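Local structure of glycoside Hydrolase (Bacteroides plebeius, 5T3B) at residues I44-E49 and K53-A58; G99-E104 and D245-F250; S111-V114 and P120-V123; D411-G416 and T462-D467. The protein probably hydrolyses glycosidic bonds in agarose-type galactans, as a member of glycoside hydrolase family 50 from a human gut bacterium. One frame throughout, in Å; residues are numbered along the deposited sequence.

Interaction 1 (I44-E49 and K53-A58); sequences IVEYAE and KAFIEA
Tyr47 and Ile56 face each other as a hydrogen-bonded pair of an antiparallel beta hairpin, each backbone N-H meeting the other's carbonyl; Val45 and Ala58 repeat this pair of hydrogen bonds further along, and Glu46 and Glu57 form the non-hydrogen-bonded pair between them. Beside Ala48, Phe55 lies across the segment 44-49. Its CB comes 3.7 Å from Glu46 OE2, its CG passes the Tyr47 carbonyl carbon, and CD2 comes down to 3.6 Å from Ala48 N. Farther out, CE1 and CZ complete a ring that is centred over the methyl of Ala48, whose CB sits 3.6 Å from the centroid, close to the ring normal, in a CH-pi contact. Alanine suits this place because a single methyl fits under the flat ring. Replacing Phe55 by a serine would probably leave that methyl and the nearby Ala48 backbone uncovered and deprive Arg410 of its cation-pi partner.

On the face that carries Val45, Tyr47, Ile56 and Ala58, Ile56 has CG1 between its backbone N and carbonyl carbon (chi1 65°), which brings CG1 over the Tyr47 ring, 4.1 Å from its centroid. Ile56 CD1 touches Tyr47 CE2, while the small Ala58 CB meets the ring at its edge. A water joins Glu49 N to Ala54 O, bridging the hairpin near its turn.

Arg410 also forms a salt bridge with Glu46, and Tyr47 stacks with Phe407 and Trp366. The hairpin thus lies against strand 407-409, to which Ala48 is backbone-bonded, and Val45 packs on Asn414 and Phe417 of helix 412-427.

Interaction 2 (G99-E104 and D245-F250); sequences GRFRVE and DVLGFF
Phe101 and Leu247 meet in the buried interior, where the lead-in to the antiparallel hairpin of strands 102-105 and 111-114 touches a loop bonded to strand 188-190, within what is consistent with the (beta/alpha)8 barrel of family 50. Phe101 turns its CG away from its own carbonyl carbon (chi1 -79°), and its CB heads toward the loop. With CG anti to the backbone N (chi1 180°) and chi2 at 61°, Leu247 carries CD1 over the ring: the methyl is 4.1 Å from the ring centroid, displaced toward the rim near Phe101 CD1, and the two side chains cross at about a right angle. Phe101 CD2 lies 3.7 Å from Val246 O. A flat hydrocarbon suits this place, since the same ring also packs on Ile113 and Thr188. Shortening Phe101 to an alanine would probably open a gap beneath the Leu247 methyl and let that side chain turn.

Arg100 curls back on itself through three successive bends and brings its guanidinium to a water that accepts from NH2 at 2.9 Å and lies 2.7 Å from Val246 O; NH2 also forms a salt bridge with Asp327. Along the strand, Arg102 extends to Glu104 and grips it end-on, NH1 and NH2 each 3.1 Å from the same oxygen, OE1.

Interaction 3 (S111-V114 and P120-V123); sequences SWIV and PYYV
Pro120 lays its ring beside Trp112, the two side chains pointing the same way in the antiparallel hairpin of strands 111-114 and 120-126. Pro120 CB stands 3.8 Å from Trp112 CE3, over the face of the indole and displaced toward its rim. Proline suits this position, opposite Val114 in a non-hydrogen-bonded pair, because no N-H is asked of it toward the partner strand.

Next comes Tyr121, whose N donates to Ile113 O at 2.8 Å. In the other direction a water stands between the two segments, accepting from Ile113 N at 2.9 Å and donating to Tyr121 O at 2.7 Å. With CG anti to its backbone N (chi1 173°), the Tyr121 ring is carried away from strand 111-114, and its OH bonds Ser163 OG.

Tyr122 offers the edge of its ring to the indole, its CD1 lying 4.0 Å from Trp112 CZ3; its backbone N bonds Tyr473 OH, on helix 472-480, which also packs on the indole. Val123 ends the walk with CG2 at 4.0 Å from Ile113 CG1, a contact between two branched aliphatic chains.

With only one direct backbone bond here, the pairing relies on aromatic and aliphatic packing, and the bridging water satisfies Ile113 N and Tyr121 O, which do not bond each other directly.

Interaction 4 (D411-G416 and T462-D467); sequences DQQNRG and TKYMSD
Gly416 and Tyr464 bring helices 412-427 and 459-469 to a close approach, their CA atoms 4.9 Å apart. Glycine is well suited to this point: a CB on Gly416 would collide with Tyr464 CD2, whereas its bare CA lets Tyr464 CB approach to 3.6 Å. The aromatic ring then runs along the first helix from Gly416 toward Gln413, one turn earlier.

Gln413 is stretched out to meet it, with CG anti to the backbone N (chi1 174°) and the chain extended beyond. Its CG packs against Tyr464 CE2 at 3.8 Å, and its amide NE2 donates to Tyr464 OH at 2.9 Å. The bond is almost straight, 168° at the hydrogen, and the hydroxyl lies in the plane of the amide, which is turned 49° from the ring. A glutamine reaches this far and brings an N-H to spend on the phenol oxygen.

Local bonds add to this. Asp411 caps the first helix, its OD1 accepting from the backbone N and from ND2 of Asn414. On the second, Lys463 lays CD over the centre of a Tyr464 ring face before its NZ reaches Asp467 OD2, 2.8 Å away, in a salt bridge one turn along. Phe417 meets the same ring edge-to-face, and Gln420 NE2 bonds Tyr464 O.

Tyr464 therefore combines apolar and polar contact with helix 412-427: its hydrocarbon fills the place next to the glycine, while the glutamine bond gives its hydroxyl a directed partner and probably restrains the rotation of the Gln413 amide.

Along the chain, interaction 1 comes first and interaction 4 last; interaction 3 falls between the two segments of interaction 2. Interactions 2 and 3 have centres about 10 Å apart and share a meander: strands 102-105 and 111-114 pair with each other, and 111-114 pairs onward with 120-126, which leads into the parallel strands of the probable barrel. Interactions 1 and 4 form a second neighbourhood, their centres about 17 Å apart, and touch where the hairpin meets the start of helix 412-427. Interactions 1 and 2 lie about 38 Å apart between centres, on opposite sides of the chain's middle, so the N-terminal hairpin of interaction 1 and the meander reached by interactions 2 and 3 lie at separate parts of the enzyme.

Interaction 1 (I44-E49 and K53-A58)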
loop_
_atom_site.group_PDB
_atom_site.type_symbol
_atom_site.label_atom_id
_atom_site.label_comp_id
_atom_site.label_asym_id
_atom_site.label_seq_id
_atom_site.Cartn_x
_atom_site.Cartn_y
_atom_site.Cartn_z
ATOM N N ILE A 44 9.890 -5.260 24.751
ATOM C CA ILE A 44 8.468 -5.193 24.924
ATOM C C ILE A 44 7.982 -3.776 24.493
ATOM O O ILE A 44 8.548 -2.779 24.907
ATOM C CB ILE A 44 8.048 -5.417 26.354
ATOM C CG1 ILE A 44 8.285 -6.872 26.705
ATOM C CG2 ILE A 44 6.580 -5.043 26.597
ATOM C CD1 ILE A 44 7.546 -7.968 25.897
ATOM N N VAL A 45 6.954 -3.768 23.640
ATOM C CA VAL A 45 6.249 -2.544 23.296
ATOM C C VAL A 45 4.790 -2.755 23.660
ATOM O O VAL A 45 4.186 -3.779 23.320
ATOM C CB VAL A 45 6.369 -2.177 21.812
ATOM C CG1 VAL A 45 5.476 -1.024 21.467
ATOM C CG2 VAL A 45 7.817 -1.888 21.472
ATOM N N GLU A 46 4.246 -1.828 24.419
ATOM C CA GLU A 46 2.834 -1.874 24.749
ATOM C C GLU A 46 1.971 -1.320 23.611
ATOM O O GLU A 46 2.283 -0.282 23.049
ATOM C CB GLU A 46 2.510 -1.068 26.007
ATOM C CG GLU A 46 3.104 -1.598 27.318
ATOM C CD GLU A 46 2.505 -0.729 28.445
ATOM O OE1 GLU A 46 3.016 0.377 28.609
ATOM O OE2 GLU A 46 1.417 -1.087 28.990
ATOM N N TYR A 47 0.864 -1.978 23.292
ATOM C CA TYR A 47 -0.086 -1.418 22.375
ATOM C C TYR A 47 -1.525 -1.709 22.729
ATOM O O TYR A 47 -1.788 -2.731 23.375
ATOM C CB TYR A 47 0.205 -1.797 20.911
ATOM C CG TYR A 47 -0.215 -3.196 20.499
ATOM C CD1 TYR A 47 -1.518 -3.425 20.081
ATOM C CD2 TYR A 47 0.679 -4.234 20.391
ATOM C CE1 TYR A 47 -1.900 -4.675 19.605
ATOM C CE2 TYR A 47 0.281 -5.466 19.900
ATOM C CZ TYR A 47 -1.017 -5.665 19.551
ATOM O OH TYR A 47 -1.377 -6.887 19.041
ATOM N N ALA A 48 -2.419 -0.844 22.268
ATOM C CA ALA A 48 -3.857 -1.010 22.456
ATOM C C ALA A 48 -4.515 -0.976 21.104
ATOM O O ALA A 48 -4.078 -0.250 20.202
ATOM C CB ALA A 48 -4.451 0.103 23.336
ATOM N N GLU A 49 -5.645 -1.666 20.924
ATOM C CA GLU A 49 -6.295 -1.692 19.651
ATOM C C GLU A 49 -7.069 -0.419 19.378
ATOM O O GLU A 49 -7.320 -0.082 18.231
ATOM C CB GLU A 49 -7.166 -2.956 19.561
ATOM C CG GLU A 49 -6.251 -4.196 19.515
ATOM C CD GLU A 49 -7.011 -5.492 19.290
ATOM O OE1 GLU A 49 -8.077 -5.714 19.885
ATOM O OE2 GLU A 49 -6.539 -6.274 18.445
ATOM N N LYS A 53 -8.929 1.216 25.239
ATOM C CA LYS A 53 -8.772 -0.183 25.593
ATOM C C LYS A 53 -7.541 -0.414 26.439
ATOM O O LYS A 53 -6.587 0.384 26.474
ATOM C CB LYS A 53 -8.773 -1.062 24.322
ATOM C CG LYS A 53 -10.090 -1.083 23.628
ATOM C CD LYS A 53 -10.126 -2.000 22.444
ATOM C CE LYS A 53 -11.455 -2.155 21.778
ATOM N NZ LYS A 53 -12.337 -2.980 22.625
ATOM N N ALA A 54 -7.464 -1.606 27.035
ATOM C CA ALA A 54 -6.276 -2.027 27.766
ATOM C C ALA A 54 -5.123 -2.273 26.809
ATOM O O ALA A 54 -5.285 -2.809 25.704
ATOM C CB ALA A 54 -6.573 -3.298 28.584
ATOM N N PHE A 55 -3.937 -1.909 27.218
ATOM C CA PHE A 55 -2.710 -2.151 26.492
ATOM C C PHE A 55 -2.178 -3.534 26.841
ATOM O O PHE A 55 -2.302 -4.006 27.965
ATOM C CB PHE A 55 -1.632 -1.138 26.877
ATOM C CG PHE A 55 -1.832 0.223 26.254
ATOM C CD1 PHE A 55 -2.877 1.082 26.650
ATOM C CD2 PHE A 55 -1.010 0.681 25.230
ATOM C CE1 PHE A 55 -3.100 2.294 26.057
ATOM C CE2 PHE A 55 -1.230 1.917 24.669
ATOM C CZ PHE A 55 -2.261 2.702 25.064
ATOM N N ILE A 56 -1.637 -4.201 25.814
ATOM C CA ILE A 56 -0.958 -5.438 25.976
ATOM C C ILE A 56 0.519 -5.283 25.749
ATOM O O ILE A 56 0.927 -4.358 25.059
ATOM C CB ILE A 56 -1.473 -6.551 25.073
ATOM C CG1 ILE A 56 -1.224 -6.262 23.606
ATOM C CG2 ILE A 56 -2.943 -6.693 25.250
ATOM C CD1 ILE A 56 -0.522 -7.331 22.861
ATOM N N GLU A 57 1.311 -6.253 26.202
ATOM C CA GLU A 57 2.744 -6.264 25.979
ATOM C C GLU A 57 3.095 -7.153 24.818
ATOM O O GLU A 57 2.789 -8.332 24.819
ATOM C CB GLU A 57 3.439 -6.814 27.223
ATOM C CG GLU A 57 3.291 -5.888 28.439
ATOM C CD GLU A 57 4.018 -6.309 29.682
ATOM O OE1 GLU A 57 4.406 -7.463 29.783
ATOM O OE2 GLU A 57 4.175 -5.463 30.563
ATOM N N ALA A 58 3.754 -6.593 23.811
ATOM C CA ALA A 58 4.112 -7.249 22.589
ATOM C C ALA A 58 5.620 -7.367 22.411
ATOM O O ALA A 58 6.331 -6.357 22.453
ATOM C CB ALA A 58 3.524 -6.514 21.385
HETATM O O HOH W 1 0.475 -3.597 29.227
HETATM O O HOH W 2 -6.307 -3.329 23.214
#

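Interaction 2 (G99-E104 and D245-F250)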
loop_
_atom_site.group_PDB
_atom_site.type_symbol
_atom_site.label_atom_id
_atom_site.label_comp_id
_atom_site.label_asym_id
_atom_site.label_seq_id
_atom_site.Cartn_x
_atom_site.Cartn_y
_atom_site.Cartn_z
ATOM N N GLY A 99 13.474 3.365 -19.336
ATOM C CA GLY A 99 13.004 4.728 -19.245
ATOM C C GLY A 99 11.735 4.908 -18.416
ATOM O O GLY A 99 11.188 6.008 -18.316
ATOM N N ARG A 100 11.245 3.791 -17.839
ATOM C CA ARG A 100 10.023 3.806 -17.061
ATOM C C ARG A 100 10.198 2.878 -15.866
ATOM O O ARG A 100 10.913 1.866 -15.940
ATOM C CB ARG A 100 8.854 3.279 -17.920
ATOM C CG ARG A 100 8.556 4.147 -19.111
ATOM C CD ARG A 100 8.033 5.528 -18.810
ATOM N NE ARG A 100 6.778 5.511 -18.073
ATOM C CZ ARG A 100 5.600 5.277 -18.631
ATOM N NH1 ARG A 100 5.473 5.178 -19.945
ATOM N NH2 ARG A 100 4.551 5.142 -17.875
ATOM N N PHE A 101 9.493 3.189 -14.789
ATOM C CA PHE A 101 9.374 2.245 -13.679
ATOM C C PHE A 101 8.831 0.923 -14.199
ATOM O O PHE A 101 7.864 0.898 -14.947
ATOM C CB PHE A 101 8.497 2.824 -12.547
ATOM C CG PHE A 101 9.219 3.800 -11.668
ATOM C CD1 PHE A 101 10.114 3.355 -10.713
ATOM C CD2 PHE A 101 9.028 5.141 -11.819
ATOM C CE1 PHE A 101 10.808 4.252 -9.889
ATOM C CE2 PHE A 101 9.711 6.043 -10.998
ATOM C CZ PHE A 101 10.600 5.599 -10.045
ATOM N N ARG A 102 9.384 -0.145 -13.686
ATOM C CA ARG A 102 8.933 -1.494 -14.091
ATOM C C ARG A 102 9.255 -2.486 -12.974
ATOM O O ARG A 102 9.840 -2.096 -11.975
ATOM C CB ARG A 102 9.595 -1.892 -15.418
ATOM C CG ARG A 102 11.067 -2.121 -15.304
ATOM C CD ARG A 102 11.725 -2.315 -16.674
ATOM N NE ARG A 102 13.081 -2.728 -16.594
ATOM C CZ ARG A 102 13.471 -3.938 -16.286
ATOM N NH1 ARG A 102 12.584 -4.934 -16.113
ATOM N NH2 ARG A 102 14.746 -4.184 -16.123
ATOM N N VAL A 103 8.868 -3.753 -13.148
ATOM C CA VAL A 103 9.053 -4.769 -12.154
ATOM C C VAL A 103 10.051 -5.789 -12.649
ATOM O O VAL A 103 9.900 -6.299 -13.769
ATOM C CB VAL A 103 7.726 -5.426 -11.766
ATOM C CG1 VAL A 103 7.905 -6.450 -10.694
ATOM C CG2 VAL A 103 6.706 -4.378 -11.371
ATOM N N GLU A 104 11.005 -6.164 -11.792
ATOM C CA GLU A 104 11.994 -7.197 -12.061
ATOM C C GLU A 104 12.034 -8.280 -10.938
ATOM O O GLU A 104 11.489 -8.129 -9.894
ATOM C CB GLU A 104 13.347 -6.537 -12.058
ATOM C CG GLU A 104 13.769 -6.169 -13.455
ATOM C CD GLU A 104 14.242 -7.360 -14.245
ATOM O OE1 GLU A 104 14.561 -7.138 -15.379
ATOM O OE2 GLU A 104 14.259 -8.499 -13.748
ATOM N N ASP A 245 7.976 10.000 -13.876
ATOM C CA ASP A 245 7.970 10.202 -12.408
ATOM C C ASP A 245 6.758 9.644 -11.737
ATOM O O ASP A 245 6.611 9.812 -10.519
ATOM C CB ASP A 245 8.156 11.680 -12.114
ATOM C CG ASP A 245 9.543 12.148 -12.548
ATOM O OD1 ASP A 245 10.545 11.394 -12.386
ATOM O OD2 ASP A 245 9.611 13.296 -13.083
ATOM N N VAL A 246 5.928 8.953 -12.479
ATOM C CA VAL A 246 4.768 8.252 -11.950
ATOM C C VAL A 246 5.123 6.796 -11.720
ATOM O O VAL A 246 5.502 6.070 -12.618
ATOM C CB VAL A 246 3.574 8.463 -12.876
ATOM C CG1 VAL A 246 2.400 7.609 -12.423
ATOM C CG2 VAL A 246 3.196 9.889 -13.020
ATOM N N LEU A 247 5.108 6.371 -10.443
ATOM C CA LEU A 247 5.423 5.008 -10.060
ATOM C C LEU A 247 4.400 4.043 -10.665
ATOM O O LEU A 247 4.738 2.966 -11.138
ATOM C CB LEU A 247 5.473 4.895 -8.539
ATOM C CG LEU A 247 5.774 3.600 -7.895
ATOM C CD1 LEU A 247 7.164 3.128 -8.321
ATOM C CD2 LEU A 247 5.721 3.750 -6.395
ATOM N N GLY A 248 3.126 4.399 -10.611
ATOM C CA GLY A 248 2.019 3.613 -11.090
ATOM C C GLY A 248 0.757 4.168 -10.520
ATOM O O GLY A 248 0.728 5.266 -9.997
ATOM N N PHE A 249 -0.358 3.400 -10.625
ATOM C CA PHE A 249 -1.639 3.892 -10.079
ATOM C C PHE A 249 -2.408 2.792 -9.384
ATOM O O PHE A 249 -2.258 1.607 -9.672
ATOM C CB PHE A 249 -2.522 4.507 -11.171
ATOM C CG PHE A 249 -3.133 3.500 -12.142
ATOM C CD1 PHE A 249 -2.375 2.962 -13.184
ATOM C CD2 PHE A 249 -4.441 3.127 -12.022
ATOM C CE1 PHE A 249 -2.901 2.056 -14.050
ATOM C CE2 PHE A 249 -4.971 2.230 -12.898
ATOM C CZ PHE A 249 -4.197 1.657 -13.896
ATOM N N PHE A 250 -3.274 3.231 -8.479
ATOM C CA PHE A 250 -4.225 2.354 -7.819
ATOM C C PHE A 250 -5.593 2.637 -8.404
ATOM O O PHE A 250 -5.958 3.793 -8.620
ATOM C CB PHE A 250 -4.289 2.619 -6.314
ATOM C CG PHE A 250 -2.926 2.654 -5.682
ATOM C CD1 PHE A 250 -2.223 1.479 -5.417
ATOM C CD2 PHE A 250 -2.319 3.869 -5.409
ATOM C CE1 PHE A 250 -0.961 1.539 -4.913
ATOM C CE2 PHE A 250 -1.039 3.933 -4.916
ATOM C CZ PHE A 250 -0.372 2.781 -4.656
HETATM O O HOH W 3 5.338 6.069 -15.264
#

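Interaction 3 (S111-V114 and P120-V123)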
loop_
_atom_site.group_PDB
_atom_site.type_symbol
_atom_site.label_atom_id
_atom_site.label_comp_id
_atom_site.label_asym_id
_atom_site.label_seq_id
_atom_site.Cartn_x
_atom_site.Cartn_y
_atom_site.Cartn_z
ATOM N N SER A 111 11.863 -9.871 -5.763
ATOM C CA SER A 111 11.319 -8.908 -6.682
ATOM C C SER A 111 11.800 -7.474 -6.347
ATOM O O SER A 111 11.973 -7.126 -5.203
ATOM C CB SER A 111 9.775 -8.931 -6.648
ATOM O OG SER A 111 9.222 -10.120 -7.108
ATOM N N TRP A 112 11.900 -6.656 -7.394
ATOM C CA TRP A 112 12.217 -5.250 -7.259
ATOM C C TRP A 112 11.409 -4.422 -8.186
ATOM O O TRP A 112 11.207 -4.785 -9.357
ATOM C CB TRP A 112 13.675 -4.997 -7.651
ATOM C CG TRP A 112 14.718 -5.573 -6.777
ATOM C CD1 TRP A 112 15.370 -6.737 -7.035
ATOM C CD2 TRP A 112 15.204 -5.113 -5.509
ATOM N NE1 TRP A 112 16.208 -7.004 -6.048
ATOM C CE2 TRP A 112 16.170 -6.019 -5.106
ATOM C CE3 TRP A 112 14.950 -4.017 -4.718
ATOM C CZ2 TRP A 112 16.895 -5.877 -3.931
ATOM C CZ3 TRP A 112 15.701 -3.872 -3.544
ATOM C CH2 TRP A 112 16.636 -4.814 -3.177
ATOM N N ILE A 113 10.951 -3.266 -7.712
ATOM C CA ILE A 113 10.681 -2.182 -8.655
ATOM C C ILE A 113 12.034 -1.657 -9.163
ATOM O O ILE A 113 12.950 -1.483 -8.381
ATOM C CB ILE A 113 9.890 -1.053 -7.983
ATOM C CG1 ILE A 113 8.544 -1.570 -7.556
ATOM C CG2 ILE A 113 9.832 0.206 -8.869
ATOM C CD1 ILE A 113 7.685 -1.926 -8.624
ATOM N N VAL A 114 12.089 -1.412 -10.485
ATOM C CA VAL A 114 13.301 -0.872 -11.133
ATOM C C VAL A 114 12.898 0.489 -11.682
ATOM O O VAL A 114 11.824 0.651 -12.282
ATOM C CB VAL A 114 13.758 -1.863 -12.246
ATOM C CG1 VAL A 114 14.720 -1.289 -13.244
ATOM C CG2 VAL A 114 14.286 -3.119 -11.479
ATOM N N PRO A 120 17.511 -0.543 -8.813
ATOM C CA PRO A 120 16.454 -1.090 -7.939
ATOM C C PRO A 120 15.965 -0.003 -6.940
ATOM O O PRO A 120 16.775 0.524 -6.170
ATOM C CB PRO A 120 17.147 -2.242 -7.195
ATOM C CG PRO A 120 18.583 -1.856 -7.206
ATOM C CD PRO A 120 18.821 -1.130 -8.487
ATOM N N TYR A 121 14.664 0.243 -6.958
ATOM C CA TYR A 121 14.037 1.194 -6.079
ATOM C C TYR A 121 13.195 0.436 -5.085
ATOM O O TYR A 121 12.119 -0.065 -5.454
ATOM C CB TYR A 121 13.149 2.196 -6.843
ATOM C CG TYR A 121 12.345 3.095 -5.943
ATOM C CD1 TYR A 121 12.968 3.781 -4.890
ATOM C CD2 TYR A 121 10.966 3.182 -6.071
ATOM C CE1 TYR A 121 12.254 4.516 -3.989
ATOM C CE2 TYR A 121 10.227 3.948 -5.159
ATOM C CZ TYR A 121 10.873 4.608 -4.135
ATOM O OH TYR A 121 10.161 5.316 -3.180
ATOM N N TYR A 122 13.614 0.365 -3.840
ATOM C CA TYR A 122 12.826 -0.224 -2.787
ATOM C C TYR A 122 11.811 0.813 -2.372
ATOM O O TYR A 122 12.174 1.914 -1.938
ATOM C CB TYR A 122 13.691 -0.707 -1.621
ATOM C CG TYR A 122 12.896 -1.603 -0.714
ATOM C CD1 TYR A 122 12.675 -2.924 -1.026
ATOM C CD2 TYR A 122 12.227 -1.101 0.405
ATOM C CE1 TYR A 122 11.884 -3.730 -0.242
ATOM C CE2 TYR A 122 11.401 -1.915 1.169
ATOM C CZ TYR A 122 11.248 -3.253 0.857
ATOM O OH TYR A 122 10.449 -4.046 1.622
ATOM N N VAL A 123 10.515 0.514 -2.523
ATOM C CA VAL A 123 9.514 1.558 -2.348
ATOM C C VAL A 123 9.428 1.957 -0.873
ATOM O O VAL A 123 9.175 1.107 -0.004
ATOM C CB VAL A 123 8.116 1.133 -2.835
ATOM C CG1 VAL A 123 7.136 2.254 -2.632
ATOM C CG2 VAL A 123 8.185 0.726 -4.306
HETATM O O HOH W 4 11.407 -2.656 -4.961
#

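Interaction 4 (D411-G416 and T462-D467)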
loop_
_atom_site.group_PDB
_atom_site.type_symbol
_atom_site.label_atom_id
_atom_site.label_comp_id
_atom_site.label_asym_id
_atom_site.label_seq_id
_atom_site.Cartn_x
_atom_site.Cartn_y
_atom_site.Cartn_z
ATOM N N ASP A 411 4.052 6.310 22.879
ATOM C CA ASP A 411 4.738 7.565 22.542
ATOM C C ASP A 411 5.387 7.466 21.184
ATOM O O ASP A 411 5.324 6.408 20.524
ATOM C CB ASP A 411 5.689 7.947 23.652
ATOM C CG ASP A 411 6.741 6.978 23.895
ATOM O OD1 ASP A 411 7.073 6.155 23.007
ATOM O OD2 ASP A 411 7.320 6.973 25.020
ATOM N N GLN A 412 5.994 8.561 20.747
ATOM C CA GLN A 412 6.579 8.598 19.407
ATOM C C GLN A 412 7.744 7.621 19.258
ATOM O O GLN A 412 7.889 7.024 18.201
ATOM C CB GLN A 412 7.021 10.022 19.038
ATOM C CG GLN A 412 5.885 11.032 19.054
ATOM C CD GLN A 412 4.728 10.633 18.171
ATOM O OE1 GLN A 412 3.520 10.576 18.588
ATOM N NE2 GLN A 412 5.055 10.367 16.987
ATOM N N GLN A 413 8.539 7.468 20.302
ATOM C CA GLN A 413 9.622 6.487 20.237
ATOM C C GLN A 413 9.039 5.096 19.940
ATOM O O GLN A 413 9.600 4.377 19.129
ATOM C CB GLN A 413 10.454 6.455 21.515
ATOM C CG GLN A 413 11.474 5.362 21.534
ATOM C CD GLN A 413 12.350 5.418 22.754
ATOM O OE1 GLN A 413 11.865 5.417 23.883
ATOM N NE2 GLN A 413 13.623 5.448 22.514
ATOM N N ASN A 414 7.945 4.737 20.579
ATOM C CA ASN A 414 7.359 3.425 20.358
ATOM C C ASN A 414 6.707 3.340 18.981
ATOM O O ASN A 414 6.640 2.218 18.430
ATOM C CB ASN A 414 6.443 3.031 21.514
ATOM C CG ASN A 414 7.252 2.553 22.723
ATOM O OD1 ASN A 414 7.644 1.391 22.780
ATOM N ND2 ASN A 414 7.509 3.409 23.625
ATOM N N ARG A 415 6.211 4.444 18.417
ATOM C CA ARG A 415 5.809 4.425 17.038
ATOM C C ARG A 415 7.003 4.055 16.169
ATOM O O ARG A 415 6.862 3.344 15.146
ATOM C CB ARG A 415 5.185 5.751 16.572
ATOM C CG ARG A 415 3.919 6.181 17.274
ATOM C CD ARG A 415 3.484 7.541 16.786
ATOM N NE ARG A 415 2.829 7.460 15.496
ATOM C CZ ARG A 415 2.728 8.492 14.645
ATOM N NH1 ARG A 415 3.375 9.644 14.791
ATOM N NH2 ARG A 415 1.964 8.336 13.586
ATOM N N GLY A 416 8.140 4.600 16.507
ATOM C CA GLY A 416 9.382 4.277 15.787
ATOM C C GLY A 416 9.743 2.814 15.908
ATOM O O GLY A 416 10.120 2.162 14.918
ATOM N N THR A 462 10.702 9.887 13.092
ATOM C CA THR A 462 11.474 9.961 11.863
ATOM C C THR A 462 12.910 9.453 12.066
ATOM O O THR A 462 13.516 8.937 11.105
ATOM C CB THR A 462 11.442 11.328 11.240
ATOM O OG1 THR A 462 12.067 12.268 12.083
ATOM C CG2 THR A 462 10.091 11.744 10.871
ATOM N N LYS A 463 13.455 9.552 13.262
ATOM C CA LYS A 463 14.770 8.986 13.537
ATOM C C LYS A 463 14.755 7.500 13.295
ATOM O O LYS A 463 15.631 6.953 12.588
ATOM C CB LYS A 463 15.157 9.304 14.976
ATOM C CG LYS A 463 16.535 8.733 15.458
ATOM C CD LYS A 463 16.394 7.296 15.965
ATOM C CE LYS A 463 17.613 6.754 16.688
ATOM N NZ LYS A 463 18.764 6.699 15.786
ATOM N N TYR A 464 13.779 6.812 13.899
ATOM C CA TYR A 464 13.723 5.349 13.733
ATOM C C TYR A 464 13.360 4.942 12.289
ATOM O O TYR A 464 13.836 3.899 11.800
ATOM C CB TYR A 464 12.753 4.707 14.737
ATOM C CG TYR A 464 13.294 4.841 16.154
ATOM C CD1 TYR A 464 14.377 4.117 16.584
ATOM C CD2 TYR A 464 12.809 5.789 17.026
ATOM C CE1 TYR A 464 14.908 4.282 17.822
ATOM C CE2 TYR A 464 13.354 6.015 18.243
ATOM C CZ TYR A 464 14.400 5.234 18.658
ATOM O OH TYR A 464 14.931 5.401 19.941
ATOM N N MET A 465 12.493 5.742 11.649
ATOM C CA MET A 465 12.192 5.492 10.240
ATOM C C MET A 465 13.434 5.572 9.383
ATOM O O MET A 465 13.667 4.726 8.523
ATOM C CB MET A 465 11.168 6.487 9.688
ATOM C CG MET A 465 9.800 6.341 10.288
ATOM S SD MET A 465 8.790 7.752 9.689
ATOM C CE MET A 465 7.174 7.049 9.592
ATOM N N SER A 466 14.257 6.606 9.637
ATOM C CA SER A 466 15.479 6.863 8.845
ATOM C C SER A 466 16.402 5.665 8.964
ATOM O O SER A 466 17.019 5.227 7.978
ATOM C CB SER A 466 16.200 8.116 9.371
ATOM O OG SER A 466 15.448 9.295 9.187
ATOM N N ASP A 467 16.584 5.141 10.197
ATOM C CA ASP A 467 17.534 4.079 10.407
ATOM C C ASP A 467 17.187 2.842 9.547
ATOM O O ASP A 467 18.064 2.195 8.977
ATOM C CB ASP A 467 17.620 3.704 11.889
ATOM C CG ASP A 467 18.284 4.793 12.716
ATOM O OD1 ASP A 467 19.116 5.594 12.182
ATOM O OD2 ASP A 467 17.976 4.762 13.928
#